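Local coordinates for thioredoxin domain-containing protein (Sinorhizobium meliloti, PDB 3U5R) that is of unknown function but belongs to the AhpC/TSA peroxiredoxin-like family and may have antioxidant or oxidoreductase activity, at residues S68-F73 with F106-L111; A97-D102 with Y127-S132. One frame throughout, in Å; residues are numbered along the deposited sequence.

Contact 1 (S68-F73 with F106-L111)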
loop_
_atom_site.group_PDB
_atom_site.type_symbol
_atom_site.label_atom_id
_atom_site.label_comp_id
_atom_site.label_asym_id
_atom_site.label_seq_id
_atom_site.Cartn_x
_atom_site.Cartn_y
_atom_site.Cartn_z
ATOM N N SER A 68 -0.161 4.038 -7.206
ATOM C CA SER A 68 -0.259 5.026 -8.239
ATOM C C SER A 68 -1.224 4.405 -9.313
ATOM O O SER A 68 -1.437 3.177 -9.331
ATOM C CB SER A 68 1.144 5.270 -8.850
ATOM O OG SER A 68 1.057 5.678 -10.219
ATOM N N ASN A 69 -1.840 5.255 -10.124
ATOM C CA ASN A 69 -2.686 4.797 -11.217
ATOM C C ASN A 69 -1.922 4.438 -12.508
ATOM O O ASN A 69 -2.490 3.738 -13.361
ATOM C CB ASN A 69 -3.746 5.879 -11.565
ATOM C CG ASN A 69 -4.700 6.129 -10.393
ATOM O OD1 ASN A 69 -4.973 5.193 -9.586
ATOM N ND2 ASN A 69 -5.141 7.367 -10.241
ATOM N N ARG A 70 -0.690 4.905 -12.668
ATOM C CA ARG A 70 0.028 4.686 -13.924
ATOM C C ARG A 70 1.461 4.165 -13.808
ATOM O O ARG A 70 2.001 3.661 -14.791
ATOM C CB ARG A 70 0.009 5.964 -14.798
ATOM C CG ARG A 70 0.415 5.706 -16.322
ATOM C CD ARG A 70 -0.427 6.535 -17.385
ATOM N NE ARG A 70 0.244 6.692 -18.704
ATOM C CZ ARG A 70 0.274 5.780 -19.697
ATOM N NH1 ARG A 70 -0.328 4.596 -19.565
ATOM N NH2 ARG A 70 0.914 6.046 -20.848
ATOM N N CYS A 71 2.079 4.251 -12.632
ATOM C CA CYS A 71 3.388 3.619 -12.434
ATOM C C CYS A 71 3.441 2.116 -12.954
ATOM O O CYS A 71 2.656 1.298 -12.529
ATOM C CB CYS A 71 3.747 3.676 -10.918
ATOM S SG CYS A 71 5.199 2.650 -10.571
ATOM N N PRO A 72 4.368 1.747 -13.900
ATOM C CA PRO A 72 4.518 0.332 -14.391
ATOM C C PRO A 72 4.733 -0.701 -13.304
ATOM O O PRO A 72 4.281 -1.859 -13.417
ATOM C CB PRO A 72 5.766 0.367 -15.279
ATOM C CG PRO A 72 5.882 1.808 -15.686
ATOM C CD PRO A 72 5.345 2.648 -14.551
ATOM N N PHE A 73 5.360 -0.320 -12.214
ATOM C CA PHE A 73 5.539 -1.292 -11.116
ATOM C C PHE A 73 4.260 -1.565 -10.367
ATOM O O PHE A 73 4.090 -2.685 -9.838
ATOM C CB PHE A 73 6.642 -0.812 -10.131
ATOM C CG PHE A 73 7.951 -0.716 -10.780
ATOM C CD1 PHE A 73 8.242 0.353 -11.600
ATOM C CD2 PHE A 73 8.871 -1.760 -10.644
ATOM C CE1 PHE A 73 9.456 0.397 -12.258
ATOM C CE2 PHE A 73 10.087 -1.742 -11.311
ATOM C CZ PHE A 73 10.356 -0.668 -12.124
ATOM N N PHE A 106 0.867 15.213 -12.505
ATOM C CA PHE A 106 0.442 13.943 -13.098
ATOM C C PHE A 106 -1.061 13.765 -13.003
ATOM O O PHE A 106 -1.578 13.115 -12.068
ATOM C CB PHE A 106 1.195 12.768 -12.457
ATOM C CG PHE A 106 2.683 12.857 -12.631
ATOM C CD1 PHE A 106 3.314 12.197 -13.681
ATOM C CD2 PHE A 106 3.437 13.650 -11.787
ATOM C CE1 PHE A 106 4.706 12.303 -13.867
ATOM C CE2 PHE A 106 4.793 13.799 -11.973
ATOM C CZ PHE A 106 5.446 13.104 -13.016
ATOM N N PRO A 107 -1.794 14.299 -14.001
ATOM C CA PRO A 107 -3.273 14.364 -14.024
ATOM C C PRO A 107 -3.903 13.002 -13.925
ATOM O O PRO A 107 -5.054 12.890 -13.607
ATOM C CB PRO A 107 -3.601 14.940 -15.457
ATOM C CG PRO A 107 -2.386 15.514 -15.922
ATOM C CD PRO A 107 -1.206 14.827 -15.248
ATOM N N GLU A 108 -3.185 11.960 -14.291
ATOM C CA GLU A 108 -3.722 10.602 -14.185
ATOM C C GLU A 108 -3.831 10.154 -12.683
ATOM O O GLU A 108 -4.429 9.119 -12.386
ATOM C CB GLU A 108 -2.850 9.653 -15.005
ATOM C CG GLU A 108 -1.409 9.610 -14.490
ATOM C CD GLU A 108 -0.368 10.502 -15.276
ATOM O OE1 GLU A 108 -0.618 11.719 -15.525
ATOM O OE2 GLU A 108 0.750 9.964 -15.565
ATOM N N GLU A 109 -3.315 10.988 -11.760
ATOM C CA GLU A 109 -3.261 10.704 -10.288
ATOM C C GLU A 109 -4.310 11.479 -9.486
ATOM O O GLU A 109 -4.307 11.460 -8.240
ATOM C CB GLU A 109 -1.861 11.006 -9.713
ATOM C CG GLU A 109 -0.728 10.299 -10.459
ATOM C CD GLU A 109 -0.661 8.764 -10.234
ATOM O OE1 GLU A 109 -1.704 8.092 -10.081
ATOM O OE2 GLU A 109 0.467 8.201 -10.247
ATOM N N THR A 110 -5.272 12.103 -10.163
ATOM C CA THR A 110 -6.353 12.802 -9.423
ATOM C C THR A 110 -7.263 11.847 -8.581
ATOM O O THR A 110 -7.431 10.636 -8.860
ATOM C CB THR A 110 -7.242 13.592 -10.373
ATOM O OG1 THR A 110 -7.904 12.664 -11.220
ATOM C CG2 THR A 110 -6.448 14.605 -11.222
ATOM N N LEU A 111 -7.871 12.413 -7.544
ATOM C CA LEU A 111 -8.864 11.701 -6.752
ATOM C C LEU A 111 -9.949 11.089 -7.693
ATOM O O LEU A 111 -10.369 9.927 -7.558
ATOM C CB LEU A 111 -9.494 12.711 -5.742
ATOM C CG LEU A 111 -10.583 12.079 -4.838
ATOM C CD1 LEU A 111 -10.039 10.771 -4.224
ATOM C CD2 LEU A 111 -11.032 13.038 -3.771
#
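The carboxylate of E109 grips the S68-N69 corner with both oxygens. OE2 of E109 receives the hydroxyl OG of S68 at 2.6 Å, while OE1 of E109 takes the backbone N of N69 at 2.8 Å in a nearly straight bond (167°). Both bonds use syn lone pairs, so the two donors fix the rotation of the group, and N99 ND2 adds a further bond to OE1. The E109 chain folds at its second torsion (chi2 -71°), which carries the carboxylate to the other segment although its CB does not point there. OG of S68 does double duty: while donating to E109, this OG also accepts from N of R70 (3.1 Å), an ST turn, and from N of C71 (3.0 Å to the same OG), an ST motif. One step along, ND2 of N69 donates to O of E108 at 2.9 Å, the oxygen lying in the amide plane and the donor on a carbonyl lone pair. OD1 of N69 accepts from Y127, which pins the amide from its other end, and V114 of helix 111-121 packs beside it. Farther out the contact turns apolar and more open: CB of R70 rests on CG of E108 at 3.9 Å, the two side chains crossing at about a right angle, and NE of R70 stays 4.6 Å from OE2 of E108, too far for a salt bridge. T110, at the N-cap of helix 111-121, bonds R113 N instead of reaching across. The chain of bonds from E109 through S68 OG to C71 N is consistent with bracing of the turn that sets C71 at the N-cap of helix 72-75, a place like that of the first CXXC cysteine in the thioredoxin fold.

Contact 2 (A97-D102 with Y127-S132)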
loop_
_atom_site.group_PDB
_atom_site.type_symbol
_atom_site.label_atom_id
_atom_site.label_comp_id
_atom_site.label_asym_id
_atom_site.label_seq_id
_atom_site.Cartn_x
_atom_site.Cartn_y
_atom_site.Cartn_z
ATOM N N ALA A 97 -5.154 1.671 0.603
ATOM C CA ALA A 97 -4.242 2.192 -0.390
ATOM C C ALA A 97 -4.272 3.690 -0.484
ATOM O O ALA A 97 -5.327 4.271 -0.341
ATOM C CB ALA A 97 -4.571 1.580 -1.798
ATOM N N ILE A 98 -3.144 4.324 -0.804
ATOM C CA ILE A 98 -3.043 5.780 -0.765
ATOM C C ILE A 98 -2.278 6.244 -2.026
ATOM O O ILE A 98 -1.240 5.694 -2.362
ATOM C CB ILE A 98 -2.275 6.278 0.502
ATOM C CG1 ILE A 98 -3.067 5.911 1.770
ATOM C CG2 ILE A 98 -2.061 7.831 0.432
ATOM C CD1 ILE A 98 -2.228 6.074 3.088
ATOM N N ASN A 99 -2.813 7.219 -2.716
ATOM C CA ASN A 99 -2.127 7.766 -3.870
ATOM C C ASN A 99 -1.657 9.141 -3.413
ATOM O O ASN A 99 -2.509 10.053 -3.225
ATOM C CB ASN A 99 -3.120 7.892 -5.032
ATOM C CG ASN A 99 -2.472 8.361 -6.276
ATOM O OD1 ASN A 99 -1.676 9.333 -6.267
ATOM N ND2 ASN A 99 -2.750 7.653 -7.377
ATOM N N SER A 100 -0.357 9.312 -3.204
ATOM C CA SER A 100 0.173 10.614 -2.761
ATOM C C SER A 100 0.803 11.412 -3.877
ATOM O O SER A 100 1.398 12.447 -3.601
ATOM C CB SER A 100 1.261 10.471 -1.697
ATOM O OG SER A 100 0.764 9.657 -0.696
ATOM N N ASN A 101 0.651 10.950 -5.119
ATOM C CA ASN A 101 1.341 11.594 -6.209
ATOM C C ASN A 101 0.702 12.968 -6.601
ATOM O O ASN A 101 -0.530 13.135 -6.612
ATOM C CB ASN A 101 1.392 10.663 -7.420
ATOM C CG ASN A 101 2.472 9.586 -7.311
ATOM O OD1 ASN A 101 2.571 8.733 -8.181
ATOM N ND2 ASN A 101 3.274 9.615 -6.277
ATOM N N ASP A 102 1.561 13.916 -6.961
ATOM C CA ASP A 102 1.104 15.272 -7.280
ATOM C C ASP A 102 0.269 15.276 -8.575
ATOM O O ASP A 102 0.776 14.985 -9.684
ATOM C CB ASP A 102 2.332 16.149 -7.394
ATOM C CG ASP A 102 2.050 17.533 -8.003
ATOM O OD1 ASP A 102 0.902 17.879 -8.381
ATOM O OD2 ASP A 102 3.061 18.282 -8.113
ATOM N N TYR A 127 -9.244 3.210 -1.428
ATOM C CA TYR A 127 -8.143 3.787 -2.147
ATOM C C TYR A 127 -8.300 5.279 -2.056
ATOM O O TYR A 127 -9.221 5.866 -2.621
ATOM C CB TYR A 127 -8.174 3.267 -3.599
ATOM C CG TYR A 127 -7.034 3.674 -4.463
ATOM C CD1 TYR A 127 -5.834 4.204 -3.923
ATOM C CD2 TYR A 127 -7.141 3.569 -5.858
ATOM C CE1 TYR A 127 -4.788 4.609 -4.783
ATOM C CE2 TYR A 127 -6.083 3.938 -6.710
ATOM C CZ TYR A 127 -4.934 4.442 -6.181
ATOM O OH TYR A 127 -3.927 4.849 -7.052
ATOM N N LEU A 128 -7.381 5.903 -1.339
ATOM C CA LEU A 128 -7.576 7.276 -0.891
ATOM C C LEU A 128 -6.590 8.215 -1.502
ATOM O O LEU A 128 -5.477 7.814 -1.835
ATOM C CB LEU A 128 -7.345 7.288 0.614
ATOM C CG LEU A 128 -8.189 6.221 1.315
ATOM C CD1 LEU A 128 -7.920 6.248 2.814
ATOM C CD2 LEU A 128 -9.742 6.412 1.026
ATOM N N LYS A 129 -6.941 9.491 -1.581
ATOM C CA LYS A 129 -5.983 10.492 -2.079
ATOM C C LYS A 129 -5.279 11.242 -0.945
ATOM O O LYS A 129 -5.980 11.811 -0.095
ATOM C CB LYS A 129 -6.679 11.510 -2.953
ATOM C CG LYS A 129 -5.694 12.549 -3.547
ATOM C CD LYS A 129 -4.928 11.931 -4.688
ATOM C CE LYS A 129 -3.752 12.865 -5.020
ATOM N NZ LYS A 129 -2.903 12.052 -5.940
ATOM N N ASP A 130 -3.920 11.300 -0.955
ATOM C CA ASP A 130 -3.122 12.093 0.057
ATOM C C ASP A 130 -2.609 13.391 -0.618
ATOM O O ASP A 130 -1.439 13.466 -0.988
ATOM C CB ASP A 130 -2.001 11.186 0.627
ATOM C CG ASP A 130 -0.913 11.905 1.434
ATOM O OD1 ASP A 130 -1.189 12.869 2.155
ATOM O OD2 ASP A 130 0.269 11.445 1.362
ATOM N N ALA A 131 -3.514 14.368 -0.818
ATOM C CA ALA A 131 -3.236 15.573 -1.637
ATOM C C ALA A 131 -2.097 16.412 -1.114
ATOM O O ALA A 131 -1.316 16.879 -1.903
ATOM C CB ALA A 131 -4.546 16.510 -1.825
ATOM N N SER A 132 -1.999 16.590 0.204
ATOM C CA SER A 132 -0.913 17.387 0.794
ATOM C C SER A 132 0.430 16.627 0.905
ATOM O O SER A 132 1.475 17.242 1.166
ATOM C CB SER A 132 -1.326 17.898 2.203
ATOM O OG SER A 132 -1.204 16.840 3.139
HETATM O O HOH W 1 -0.638 15.037 -4.006
#
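N99 reaches across to Y127 and K129 along its whole length. Its CB lies obliquely against the Y127 ring, 3.7 Å from CE1 of Y127. With CG anti to the backbone N (chi1 -176°), the amide continues past the ring at 30° to its plane, and ND2 of N99 donates to OH of Y127 at 3.1 Å, besides bonding E109; that OH in turn reaches N69. OD1 of N99 takes two donors: N101 N, closing an Asx turn, and NZ of K129 at 3.0 Å, which sits above the carbonyl plane. With an alanine at N99, the Y127 hydroxyl, the K129 ammonium and OE1 of E109 would each probably lose a partner, and the turn to N101 its Asx bond. Beneath these side chains, strands 93-99 and 127-129 pair in parallel as the two strands of a beta-alpha-beta unit, with helix 111-121 between them in sequence and V114 over the N99 and Y127 side; L128 N to A97 O measures 2.8 Å and N99 N to L128 O 2.9 Å. The K129 chain passes CD by N99 O at 3.4 Å, and its NZ meets N101 O at 2.7 Å on a lone pair, with E109 O as another acceptor. On the I98 side, CG2 of I98 presses on CB of D130, while OG of S100 donates to the anti lone pair of D130 OD2; this carboxylate also accepts from N of V135 (OD1) and A136 (OD2).

How the contacts relate
Contact 2 is buried throughout and nearer the centre of the chain; contact 1, about 10 Å away between centres, runs from buried polar groups to exposed side chains. Contact 2 joins neighbouring strands by parallel main-chain pairing, with side-chain bonds added toward the strand ends, whereas contact 1 has no strand pairing and holds loop to loop through side-chain bonds, to backbone and to each other. Both bear on helix 111-121, contact 1 at its start and contact 2 along the sheet side it packs on, and their segments alternate along the chain. The two share one polar network through E109, N99 and Y127, which ties the cysteine-bearing turn to the end of the sheet.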